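Long-range contact in lipoprotein (Mycoplasma mycoides subsp. capri, PDB 7ADK), which probably acts as a membrane-anchored serine protease of the chymotrypsin-like PA clan: residues D430-Y444 and M828-F840. Residues are numbered along the deposited sequence; the frame is centred on the assembly and turned at random.
Sequences DYLDENAGKNPTKFY and MNKMYSGKKSALF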
loop_
_atom_site.group_PDB
_atom_site.type_symbol
_atom_site.label_atom_id
_atom_site.label_comp_id
_atom_site.label_asym_id
_atom_site.label_seq_id
_atom_site.Cartn_x
_atom_site.Cartn_y
_atom_site.Cartn_z
ATOM N N ASP B 430 9.416 -28.375 -13.115
ATOM C CA ASP B 430 9.549 -29.818 -13.290
ATOM C C ASP B 430 9.562 -30.572 -11.950
ATOM O O ASP B 430 9.764 -29.986 -10.887
ATOM C CB ASP B 430 10.809 -30.079 -14.132
ATOM C CG ASP B 430 10.930 -31.482 -14.706
ATOM O OD1 ASP B 430 9.915 -32.182 -14.803
ATOM O OD2 ASP B 430 12.054 -31.894 -15.067
ATOM N N TYR B 431 9.366 -31.887 -12.005
ATOM C CA TYR B 431 9.630 -32.812 -10.907
ATOM C C TYR B 431 10.156 -34.158 -11.413
ATOM O O TYR B 431 9.720 -34.665 -12.440
ATOM C CB TYR B 431 8.402 -32.984 -10.009
ATOM C CG TYR B 431 7.111 -33.444 -10.657
ATOM C CD1 TYR B 431 6.887 -34.802 -10.945
ATOM C CD2 TYR B 431 6.096 -32.505 -10.898
ATOM C CE1 TYR B 431 5.644 -35.217 -11.447
ATOM C CE2 TYR B 431 4.858 -32.909 -11.411
ATOM C CZ TYR B 431 4.627 -34.269 -11.676
ATOM O OH TYR B 431 3.435 -34.647 -12.187
ATOM N N LEU B 432 11.071 -34.755 -10.657
ATOM C CA LEU B 432 11.602 -36.086 -10.927
ATOM C C LEU B 432 10.493 -37.106 -10.676
ATOM O O LEU B 432 9.807 -37.019 -9.663
ATOM C CB LEU B 432 12.827 -36.291 -10.027
ATOM C CG LEU B 432 13.534 -37.640 -10.139
ATOM C CD1 LEU B 432 14.187 -37.855 -11.492
ATOM C CD2 LEU B 432 14.620 -37.713 -9.084
ATOM N N ASP B 433 10.272 -38.044 -11.588
ATOM C CA ASP B 433 9.105 -38.925 -11.557
ATOM C C ASP B 433 9.492 -40.393 -11.311
ATOM O O ASP B 433 9.793 -41.138 -12.244
ATOM C CB ASP B 433 8.277 -38.681 -12.828
ATOM C CG ASP B 433 6.909 -39.361 -12.789
ATOM O OD1 ASP B 433 6.646 -40.139 -11.858
ATOM O OD2 ASP B 433 6.070 -39.077 -13.666
ATOM N N GLU B 434 9.516 -40.815 -10.043
ATOM C CA GLU B 434 9.856 -42.191 -9.642
ATOM C C GLU B 434 8.634 -43.134 -9.641
ATOM O O GLU B 434 8.767 -44.328 -9.865
ATOM C CB GLU B 434 10.424 -42.200 -8.211
ATOM C CG GLU B 434 11.597 -41.243 -7.946
ATOM C CD GLU B 434 11.145 -39.933 -7.283
ATOM O OE1 GLU B 434 9.971 -39.532 -7.435
ATOM O OE2 GLU B 434 11.959 -39.320 -6.564
ATOM N N ASN B 435 7.446 -42.616 -9.352
ATOM C CA ASN B 435 6.253 -43.341 -8.900
ATOM C C ASN B 435 5.061 -43.221 -9.869
ATOM O O ASN B 435 3.935 -42.979 -9.445
ATOM C CB ASN B 435 5.880 -42.885 -7.475
ATOM C CG ASN B 435 6.900 -43.151 -6.392
ATOM O OD1 ASN B 435 7.831 -43.924 -6.535
ATOM N ND2 ASN B 435 6.739 -42.525 -5.254
ATOM N N ALA B 436 5.291 -43.349 -11.175
ATOM C CA ALA B 436 4.258 -43.269 -12.215
ATOM C C ALA B 436 3.386 -41.991 -12.141
ATOM O O ALA B 436 2.183 -42.015 -12.393
ATOM C CB ALA B 436 3.458 -44.581 -12.241
ATOM N N GLY B 437 3.979 -40.873 -11.734
ATOM C CA GLY B 437 3.352 -39.570 -11.531
ATOM C C GLY B 437 2.457 -39.430 -10.295
ATOM O O GLY B 437 1.879 -38.363 -10.114
ATOM N N LYS B 438 2.302 -40.464 -9.455
ATOM C CA LYS B 438 1.274 -40.528 -8.396
ATOM C C LYS B 438 1.470 -39.513 -7.262
ATOM O O LYS B 438 0.509 -38.868 -6.858
ATOM C CB LYS B 438 1.191 -41.955 -7.841
ATOM C CG LYS B 438 0.638 -42.962 -8.853
ATOM C CD LYS B 438 0.529 -44.385 -8.312
ATOM C CE LYS B 438 1.874 -45.035 -8.055
ATOM N NZ LYS B 438 1.756 -46.405 -7.601
ATOM N N ASN B 439 2.679 -39.394 -6.719
ATOM C CA ASN B 439 2.979 -38.598 -5.518
ATOM C C ASN B 439 4.457 -38.141 -5.490
ATOM O O ASN B 439 5.273 -38.773 -4.816
ATOM C CB ASN B 439 2.535 -39.369 -4.240
ATOM C CG ASN B 439 3.061 -40.793 -4.058
ATOM O OD1 ASN B 439 3.481 -41.478 -4.975
ATOM N ND2 ASN B 439 3.041 -41.305 -2.859
ATOM N N PRO B 440 4.838 -37.075 -6.225
ATOM C CA PRO B 440 6.221 -36.601 -6.326
ATOM C C PRO B 440 6.676 -35.788 -5.110
ATOM O O PRO B 440 5.878 -35.125 -4.460
ATOM C CB PRO B 440 6.258 -35.759 -7.598
ATOM C CG PRO B 440 4.868 -35.145 -7.627
ATOM C CD PRO B 440 3.991 -36.260 -7.079
ATOM N N THR B 441 7.976 -35.797 -4.824
ATOM C CA THR B 441 8.586 -35.094 -3.674
ATOM C C THR B 441 9.774 -34.187 -4.014
ATOM O O THR B 441 10.138 -33.333 -3.207
ATOM C CB THR B 441 9.056 -36.098 -2.612
ATOM O OG1 THR B 441 10.051 -36.934 -3.152
ATOM C CG2 THR B 441 7.943 -36.984 -2.090
ATOM N N LYS B 442 10.368 -34.323 -5.204
ATOM C CA LYS B 442 11.603 -33.648 -5.613
ATOM C C LYS B 442 11.362 -32.774 -6.839
ATOM O O LYS B 442 11.079 -33.271 -7.925
ATOM C CB LYS B 442 12.669 -34.727 -5.826
ATOM C CG LYS B 442 14.091 -34.169 -5.872
ATOM C CD LYS B 442 15.091 -35.314 -5.712
ATOM C CE LYS B 442 16.495 -34.780 -5.465
ATOM N NZ LYS B 442 17.304 -35.700 -4.644
ATOM N N PHE B 443 11.438 -31.464 -6.634
ATOM C CA PHE B 443 10.944 -30.429 -7.547
ATOM C C PHE B 443 12.059 -29.503 -8.019
ATOM O O PHE B 443 13.007 -29.249 -7.285
ATOM C CB PHE B 443 9.852 -29.607 -6.863
ATOM C CG PHE B 443 8.536 -30.329 -6.704
ATOM C CD1 PHE B 443 8.341 -31.234 -5.656
ATOM C CD2 PHE B 443 7.504 -30.095 -7.617
ATOM C CE1 PHE B 443 7.109 -31.872 -5.492
ATOM C CE2 PHE B 443 6.265 -30.726 -7.455
ATOM C CZ PHE B 443 6.067 -31.604 -6.386
ATOM N N TYR B 444 11.920 -28.981 -9.238
ATOM C CA TYR B 444 12.867 -28.102 -9.907
ATOM C C TYR B 444 12.202 -26.786 -10.260
ATOM O O TYR B 444 11.080 -26.746 -10.774
ATOM C CB TYR B 444 13.469 -28.774 -11.140
ATOM C CG TYR B 444 14.097 -30.105 -10.835
ATOM C CD1 TYR B 444 13.288 -31.245 -10.741
ATOM C CD2 TYR B 444 15.464 -30.191 -10.542
ATOM C CE1 TYR B 444 13.822 -32.446 -10.259
ATOM C CE2 TYR B 444 16.001 -31.409 -10.104
ATOM C CZ TYR B 444 15.177 -32.522 -9.911
ATOM O OH TYR B 444 15.676 -33.636 -9.328
ATOM N N MET B 828 20.443 -32.927 -16.284
ATOM C CA MET B 828 19.615 -33.858 -15.534
ATOM C C MET B 828 19.834 -35.325 -15.949
ATOM O O MET B 828 19.740 -36.224 -15.122
ATOM C CB MET B 828 18.154 -33.399 -15.594
ATOM C CG MET B 828 17.400 -34.011 -14.419
ATOM S SD MET B 828 15.773 -33.323 -14.071
ATOM C CE MET B 828 15.273 -34.421 -12.732
ATOM N N ASN B 829 20.242 -35.569 -17.196
ATOM C CA ASN B 829 20.597 -36.875 -17.740
ATOM C C ASN B 829 21.766 -37.535 -17.003
ATOM O O ASN B 829 21.717 -38.736 -16.762
ATOM C CB ASN B 829 20.934 -36.713 -19.230
ATOM C CG ASN B 829 21.213 -38.038 -19.910
ATOM O OD1 ASN B 829 20.463 -38.987 -19.802
ATOM N ND2 ASN B 829 22.295 -38.160 -20.612
ATOM N N LYS B 830 22.808 -36.780 -16.629
ATOM C CA LYS B 830 23.942 -37.321 -15.866
ATOM C C LYS B 830 23.601 -37.565 -14.394
ATOM O O LYS B 830 24.071 -38.540 -13.819
ATOM C CB LYS B 830 25.206 -36.464 -16.044
ATOM C CG LYS B 830 25.101 -35.021 -15.546
ATOM C CD LYS B 830 26.452 -34.311 -15.496
ATOM C CE LYS B 830 26.327 -32.951 -14.826
ATOM N NZ LYS B 830 27.595 -32.219 -14.784
ATOM N N MET B 831 22.763 -36.724 -13.787
ATOM C CA MET B 831 22.346 -36.875 -12.388
ATOM C C MET B 831 21.377 -38.046 -12.175
ATOM O O MET B 831 21.504 -38.770 -11.193
ATOM C CB MET B 831 21.730 -35.562 -11.883
ATOM C CG MET B 831 22.750 -34.417 -11.917
ATOM S SD MET B 831 22.208 -32.872 -11.165
ATOM C CE MET B 831 22.114 -33.368 -9.428
ATOM N N TYR B 832 20.430 -38.255 -13.093
ATOM C CA TYR B 832 19.298 -39.187 -12.960
ATOM C C TYR B 832 19.135 -40.109 -14.188
ATOM O O TYR B 832 18.040 -40.285 -14.724
ATOM C CB TYR B 832 18.028 -38.392 -12.609
ATOM C CG TYR B 832 18.160 -37.531 -11.369
ATOM C CD1 TYR B 832 18.279 -38.131 -10.105
ATOM C CD2 TYR B 832 18.219 -36.133 -11.480
ATOM C CE1 TYR B 832 18.456 -37.338 -8.962
ATOM C CE2 TYR B 832 18.368 -35.331 -10.338
ATOM C CZ TYR B 832 18.497 -35.937 -9.073
ATOM O OH TYR B 832 18.685 -35.195 -7.955
ATOM N N SER B 833 20.241 -40.705 -14.644
ATOM C CA SER B 833 20.327 -41.536 -15.845
ATOM C C SER B 833 19.304 -42.670 -15.831
ATOM O O SER B 833 19.278 -43.495 -14.918
ATOM C CB SER B 833 21.747 -42.088 -15.989
ATOM O OG SER B 833 22.146 -42.750 -14.803
ATOM N N GLY B 834 18.451 -42.717 -16.852
ATOM C CA GLY B 834 17.392 -43.715 -17.013
ATOM C C GLY B 834 16.056 -43.395 -16.334
ATOM O O GLY B 834 15.055 -44.028 -16.670
ATOM N N LYS B 835 15.943 -42.380 -15.465
ATOM C CA LYS B 835 14.665 -41.970 -14.836
ATOM C C LYS B 835 13.821 -41.010 -15.698
ATOM O O LYS B 835 14.320 -40.404 -16.635
ATOM C CB LYS B 835 14.929 -41.414 -13.420
ATOM C CG LYS B 835 15.682 -42.362 -12.473
ATOM C CD LYS B 835 15.002 -43.716 -12.281
ATOM C CE LYS B 835 15.766 -44.682 -11.393
ATOM N NZ LYS B 835 15.843 -44.348 -10.023
ATOM N N LYS B 836 12.534 -40.868 -15.381
ATOM C CA LYS B 836 11.549 -39.970 -16.020
ATOM C C LYS B 836 11.395 -38.635 -15.269
ATOM O O LYS B 836 11.813 -38.507 -14.122
ATOM C CB LYS B 836 10.196 -40.689 -16.140
ATOM C CG LYS B 836 10.241 -41.915 -17.063
ATOM C CD LYS B 836 8.890 -42.641 -17.119
ATOM C CE LYS B 836 8.863 -43.820 -18.104
ATOM N NZ LYS B 836 9.692 -44.951 -17.658
ATOM N N SER B 837 10.775 -37.639 -15.899
ATOM C CA SER B 837 10.515 -36.301 -15.342
ATOM C C SER B 837 9.184 -35.754 -15.857
ATOM O O SER B 837 8.729 -36.202 -16.904
ATOM C CB SER B 837 11.627 -35.340 -15.754
ATOM O OG SER B 837 12.059 -34.573 -14.671
ATOM N N ALA B 838 8.563 -34.766 -15.220
ATOM C CA ALA B 838 7.317 -34.183 -15.718
ATOM C C ALA B 838 7.459 -33.485 -17.095
ATOM O O ALA B 838 6.553 -33.584 -17.920
ATOM C CB ALA B 838 6.753 -33.242 -14.659
ATOM N N LEU B 839 8.587 -32.825 -17.378
ATOM C CA LEU B 839 8.940 -32.327 -18.718
ATOM C C LEU B 839 9.479 -33.404 -19.676
ATOM O O LEU B 839 9.412 -33.234 -20.888
ATOM C CB LEU B 839 9.993 -31.211 -18.605
ATOM C CG LEU B 839 9.500 -29.873 -18.053
ATOM C CD1 LEU B 839 10.666 -28.907 -17.974
ATOM C CD2 LEU B 839 8.444 -29.236 -18.930
ATOM N N PHE B 840 10.023 -34.496 -19.154
ATOM C CA PHE B 840 10.792 -35.504 -19.882
ATOM C C PHE B 840 10.230 -36.902 -19.609
ATOM O O PHE B 840 10.877 -37.755 -19.011
ATOM C CB PHE B 840 12.290 -35.340 -19.562
ATOM C CG PHE B 840 12.868 -33.994 -19.965
ATOM C CD1 PHE B 840 13.184 -33.749 -21.309
ATOM C CD2 PHE B 840 13.062 -32.969 -19.021
ATOM C CE1 PHE B 840 13.658 -32.489 -21.709
ATOM C CE2 PHE B 840 13.544 -31.715 -19.425
ATOM C CZ PHE B 840 13.837 -31.469 -20.768
#
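Ala838 CB sits over the centre of the Tyr431 ring, 3.6 Å from the centroid, a CH-pi contact, while Pro440 CG covers the opposite face. Met828 SD lies over one face of the Tyr444 ring, a Met-aromatic contact, and backbone atoms of Asp430, Tyr431 and Leu432 lie in plane at that ring's edge. Leu432 CD2 rests over the Tyr832 ring, off centre, and Met828 CG is at its edge. Tyr431 and Tyr444 belong to a beta hairpin, strands 421-433 and 442-447, in an antiparallel sheet consistent with a PA-clan peptidase fold; Tyr832 follows helix 824-831, and residues 836-837, near the C-terminal end of the chain, add a short, weakly bonded antiparallel strand beside Leu432. Leu432 and Ser837 form a non-hydrogen-bonded pair, beside which Ala838 N donates to Tyr431 O at 3.0 Å. With CG anti to the backbone N (chi1 -166°), the buried Asp430 carboxylate reaches the incoming chain and also bonds Tyr824 OH. Glu544 bonds the hydroxyls of both Tyr444 and Tyr832, and Lys442 forms a salt bridge with Asp546. Leu839 N meets Asp430 OD1 from above the carboxylate plane at 3.0 Å, while Ser837 OG donates to Asp430 OD2 at 2.7 Å on the syn side, 30° out of that plane.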